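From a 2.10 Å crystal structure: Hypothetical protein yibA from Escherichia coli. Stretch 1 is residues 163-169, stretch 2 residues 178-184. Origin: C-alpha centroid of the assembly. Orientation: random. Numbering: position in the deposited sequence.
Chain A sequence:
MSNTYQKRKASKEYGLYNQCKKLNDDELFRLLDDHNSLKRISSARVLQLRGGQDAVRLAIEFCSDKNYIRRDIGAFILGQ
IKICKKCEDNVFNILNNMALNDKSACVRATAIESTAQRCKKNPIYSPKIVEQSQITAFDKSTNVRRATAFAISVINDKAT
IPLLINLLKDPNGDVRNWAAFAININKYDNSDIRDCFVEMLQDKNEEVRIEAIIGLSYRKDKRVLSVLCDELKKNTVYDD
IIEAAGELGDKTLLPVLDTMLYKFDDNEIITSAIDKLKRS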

ATOM      1  N   LEU A 163      -2.594  -2.388 -15.323  1.00 40.18           N
ATOM      2  CA  LEU A 163      -1.363  -2.039 -14.611  1.00 38.95           C
ATOM      3  C   LEU A 163      -1.217  -3.020 -13.448  1.00 36.86           C
ATOM      4  O   LEU A 163      -0.173  -3.629 -13.252  1.00 36.40           O
ATOM      5  CB  LEU A 163      -1.442  -0.599 -14.099  1.00 35.39           C
ATOM      6  CG  LEU A 163      -1.697   0.502 -15.145  1.00 38.53           C
ATOM      7  CD1 LEU A 163      -1.496   1.842 -14.438  1.00 35.23           C
ATOM      8  CD2 LEU A 163      -0.740   0.405 -16.374  1.00 34.22           C
ATOM      9  N   LEU A 164      -2.298  -3.142 -12.692  1.00 35.76           N
ATOM     10  CA  LEU A 164      -2.407  -4.055 -11.570  1.00 35.90           C
ATOM     11  C   LEU A 164      -1.948  -5.461 -11.974  1.00 36.47           C
ATOM     12  O   LEU A 164      -1.119  -6.085 -11.302  1.00 35.96           O
ATOM     13  CB  LEU A 164      -3.864  -4.084 -11.102  1.00 36.23           C
ATOM     14  CG  LEU A 164      -4.149  -3.434  -9.740  1.00 37.33           C
ATOM     15  CD1 LEU A 164      -3.020  -2.511  -9.338  1.00 36.26           C
ATOM     16  CD2 LEU A 164      -5.482  -2.697  -9.796  1.00 36.67           C
ATOM     17  N   ILE A 165      -2.462  -5.946 -13.101  1.00 38.12           N
ATOM     18  CA  ILE A 165      -2.093  -7.260 -13.581  1.00 37.94           C
ATOM     19  C   ILE A 165      -0.599  -7.338 -13.816  1.00 37.95           C
ATOM     20  O   ILE A 165       0.043  -8.300 -13.395  1.00 38.08           O
ATOM     21  CB  ILE A 165      -2.880  -7.601 -14.873  1.00 40.80           C
ATOM     22  CG1 ILE A 165      -4.355  -7.769 -14.531  1.00 39.06           C
ATOM     23  CG2 ILE A 165      -2.350  -8.879 -15.513  1.00 40.04           C
ATOM     24  CD1 ILE A 165      -5.236  -8.089 -15.724  1.00 42.22           C
ATOM     25  N   ASN A 166      -0.014  -6.329 -14.463  1.00 38.06           N
ATOM     26  CA  ASN A 166       1.430  -6.401 -14.689  1.00 37.02           C
ATOM     27  C   ASN A 166       2.198  -6.386 -13.357  1.00 34.81           C
ATOM     28  O   ASN A 166       3.227  -7.040 -13.237  1.00 35.35           O
ATOM     29  CB  ASN A 166       1.906  -5.255 -15.591  1.00 40.97           C
ATOM     30  CG  ASN A 166       3.077  -5.662 -16.487  1.00 42.86           C
ATOM     31  OD1 ASN A 166       2.949  -6.556 -17.318  1.00 45.06           O
ATOM     32  ND2 ASN A 166       4.227  -5.019 -16.306  1.00 45.20           N
ATOM     33  N   LEU A 167       1.692  -5.663 -12.357  1.00 31.86           N
ATOM     34  CA  LEU A 167       2.355  -5.605 -11.051  1.00 31.41           C
ATOM     35  C   LEU A 167       2.245  -6.949 -10.318  1.00 32.08           C
ATOM     36  O   LEU A 167       3.070  -7.279  -9.471  1.00 31.48           O
ATOM     37  CB  LEU A 167       1.775  -4.463 -10.189  1.00 28.22           C
ATOM     38  CG  LEU A 167       2.065  -3.049 -10.748  1.00 30.90           C
ATOM     39  CD1 LEU A 167       1.296  -1.966  -9.990  1.00 31.07           C
ATOM     40  CD2 LEU A 167       3.568  -2.773 -10.677  1.00 29.76           C
ATOM     41  N   LEU A 168       1.207  -7.714 -10.625  1.00 32.57           N
ATOM     42  CA  LEU A 168       1.084  -9.018 -10.005  1.00 34.71           C
ATOM     43  C   LEU A 168       2.279  -9.848 -10.472  1.00 36.39           C
ATOM     44  O   LEU A 168       2.725 -10.758  -9.767  1.00 38.01           O
ATOM     45  CB  LEU A 168      -0.195  -9.716 -10.451  1.00 33.43           C
ATOM     46  CG  LEU A 168      -1.511  -9.162  -9.926  1.00 34.58           C
ATOM     47  CD1 LEU A 168      -2.685  -9.874 -10.631  1.00 32.45           C
ATOM     48  CD2 LEU A 168      -1.579  -9.363  -8.420  1.00 34.02           C
ATOM     49  N   LYS A 169       2.796  -9.525 -11.659  1.00 37.08           N
ATOM     50  CA  LYS A 169       3.908 -10.265 -12.238  1.00 39.52           C
ATOM     51  C   LYS A 169       5.239  -9.664 -11.866  1.00 40.00           C
ATOM     52  O   LYS A 169       6.284 -10.067 -12.382  1.00 39.92           O
ATOM     53  CB  LYS A 169       3.788 -10.297 -13.761  1.00 42.86           C
ATOM     54  CG  LYS A 169       2.388 -10.573 -14.269  1.00 45.68           C
ATOM     55  CD  LYS A 169       2.309 -10.336 -15.776  1.00 48.32           C
ATOM     56  CE  LYS A 169       0.872 -10.372 -16.297  1.00 49.90           C
ATOM     57  NZ  LYS A 169       0.850 -10.428 -17.789  1.00 50.18           N
ATOM     58  N   TRP A 178       1.012  -5.937  -2.865  1.00 35.02           N
ATOM     59  CA  TRP A 178       0.210  -4.714  -2.936  1.00 35.44           C
ATOM     60  C   TRP A 178      -0.784  -4.756  -4.087  1.00 33.07           C
ATOM     61  O   TRP A 178      -1.913  -4.309  -3.951  1.00 34.02           O
ATOM     62  CB  TRP A 178       1.116  -3.487  -3.111  1.00 40.57           C
ATOM     63  CG  TRP A 178       1.116  -2.557  -1.948  1.00 45.29           C
ATOM     64  CD1 TRP A 178       2.126  -2.370  -1.036  1.00 48.36           C
ATOM     65  CD2 TRP A 178       0.052  -1.675  -1.558  1.00 47.79           C
ATOM     66  NE1 TRP A 178       1.748  -1.424  -0.101  1.00 50.35           N
ATOM     67  CE2 TRP A 178       0.477  -0.990  -0.396  1.00 49.60           C
ATOM     68  CE3 TRP A 178      -1.226  -1.406  -2.073  1.00 50.09           C
ATOM     69  CZ2 TRP A 178      -0.325  -0.046   0.253  1.00 50.17           C
ATOM     70  CZ3 TRP A 178      -2.028  -0.457  -1.416  1.00 52.12           C
ATOM     71  CH2 TRP A 178      -1.570   0.200  -0.266  1.00 50.27           C
ATOM     72  N   ALA A 179      -0.356  -5.271  -5.229  1.00 32.46           N
ATOM     73  CA  ALA A 179      -1.238  -5.340  -6.398  1.00 33.31           C
ATOM     74  C   ALA A 179      -2.424  -6.233  -6.075  1.00 32.51           C
ATOM     75  O   ALA A 179      -3.587  -5.819  -6.177  1.00 31.11           O
ATOM     76  CB  ALA A 179      -0.474  -5.900  -7.621  1.00 32.83           C
ATOM     77  N   ALA A 180      -2.109  -7.455  -5.651  1.00 33.35           N
ATOM     78  CA  ALA A 180      -3.124  -8.445  -5.312  1.00 33.12           C
ATOM     79  C   ALA A 180      -4.004  -7.871  -4.227  1.00 33.31           C
ATOM     80  O   ALA A 180      -5.220  -7.992  -4.267  1.00 31.77           O
ATOM     81  CB  ALA A 180      -2.464  -9.724  -4.827  1.00 32.74           C
ATOM     82  N   PHE A 181      -3.360  -7.227  -3.271  1.00 35.13           N
ATOM     83  CA  PHE A 181      -4.047  -6.616  -2.160  1.00 38.25           C
ATOM     84  C   PHE A 181      -5.062  -5.595  -2.655  1.00 37.85           C
ATOM     85  O   PHE A 181      -6.209  -5.582  -2.205  1.00 37.75           O
ATOM     86  CB  PHE A 181      -3.029  -5.926  -1.260  1.00 43.51           C
ATOM     87  CG  PHE A 181      -3.469  -5.789   0.162  1.00 48.72           C
ATOM     88  CD1 PHE A 181      -4.656  -5.128   0.486  1.00 50.18           C
ATOM     89  CD2 PHE A 181      -2.674  -6.316   1.187  1.00 52.05           C
ATOM     90  CE1 PHE A 181      -5.046  -4.991   1.817  1.00 54.30           C
ATOM     91  CE2 PHE A 181      -3.042  -6.190   2.519  1.00 52.86           C
ATOM     92  CZ  PHE A 181      -4.232  -5.527   2.842  1.00 54.78           C
ATOM     93  N   ALA A 182      -4.659  -4.739  -3.584  1.00 35.24           N
ATOM     94  CA  ALA A 182      -5.600  -3.735  -4.064  1.00 35.58           C
ATOM     95  C   ALA A 182      -6.692  -4.360  -4.952  1.00 35.61           C
ATOM     96  O   ALA A 182      -7.831  -3.872  -5.004  1.00 35.14           O
ATOM     97  CB  ALA A 182      -4.847  -2.601  -4.789  1.00 32.46           C
ATOM     98  N   ILE A 183      -6.350  -5.441  -5.650  1.00 34.69           N
ATOM     99  CA  ILE A 183      -7.322  -6.143  -6.490  1.00 31.98           C
ATOM    100  C   ILE A 183      -8.388  -6.760  -5.607  1.00 32.37           C
ATOM    101  O   ILE A 183      -9.568  -6.735  -5.927  1.00 34.59           O
ATOM    102  CB  ILE A 183      -6.643  -7.274  -7.304  1.00 31.59           C
ATOM    103  CG1 ILE A 183      -5.954  -6.668  -8.521  1.00 28.27           C
ATOM    104  CG2 ILE A 183      -7.688  -8.360  -7.719  1.00 29.80           C
ATOM    105  CD1 ILE A 183      -4.959  -7.529  -9.153  1.00 30.70           C
ATOM    106  N   ASN A 184      -7.981  -7.320  -4.482  1.00 34.99           N
ATOM    107  CA  ASN A 184      -8.957  -7.925  -3.619  1.00 39.32           C
ATOM    108  C   ASN A 184      -9.861  -6.833  -3.033  1.00 44.49           C
ATOM    109  O   ASN A 184     -11.095  -6.957  -3.035  1.00 43.66           O
ATOM    110  CB  ASN A 184      -8.258  -8.733  -2.537  1.00 39.05           C
ATOM    111  CG  ASN A 184      -7.724 -10.080  -3.064  1.00 40.33           C
ATOM    112  OD1 ASN A 184      -6.768 -10.642  -2.515  1.00 40.14           O
ATOM    113  ND2 ASN A 184      -8.341 -10.593  -4.135  1.00 38.05           N
TER

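Two helical segments of one chain, 163-168 and 178-184, pack with their N-to-C directions 139° apart, nearer antiparallel than parallel, and their axes approach to 8.5 Å. No hydrogen bond crosses between them; the contact is apolar and buries 280 Å² in total. Leu163 is buried but does not reach the second helix, and its O accepts the backbone hydrogen bond from Leu167 N (2.9 Å). Leu164 marks the point of closest backbone approach, its CA lying 5.5 Å from Ala179 CA. The methyl side chain of Ala179 points toward the first helix, and its CB comes within 3.7 Å of Leu164 O. That is a van der Waals approach to a carbonyl already engaged in its own helix, where Leu164 O accepts from Leu168 N at 2.9 Å. The CA-to-CB bond of Leu164 also points toward the partner, and the side chain meets Ile183 one helical turn beyond Ala179, with Leu164 CG 3.9 Å from Ile183 CG1. Its chi1 of -110° and chi2 of 18° both lie between the usual wells. Ile165 and Asn166 direct their CA-to-CB bonds away from the second helix and make no contact. Leu167 turns back toward it, placing its CB 3.7 Å from Ala179 CB. Leu168 starts sideways, but in its m,t rotamer the end of the side chain comes nearer and spans a full turn of the partner. Leu168 CD2 packs 3.7 Å from both Ala179 CB and Ala180 CB and approaches the backbone at Ala180 N to 3.4 Å, and Leu168 CD1, the nearer of the two methyls to Ile183 CD1, lies 3.6 Å from it. Ala179 thus touches Leu164, Leu167 and Leu168, its small side chain fitting among them where the backbones draw close. Lys169 is exposed and out of reach of the second helix; Lys169 N donates a backbone hydrogen bond to Asn166 O at 3.0 Å.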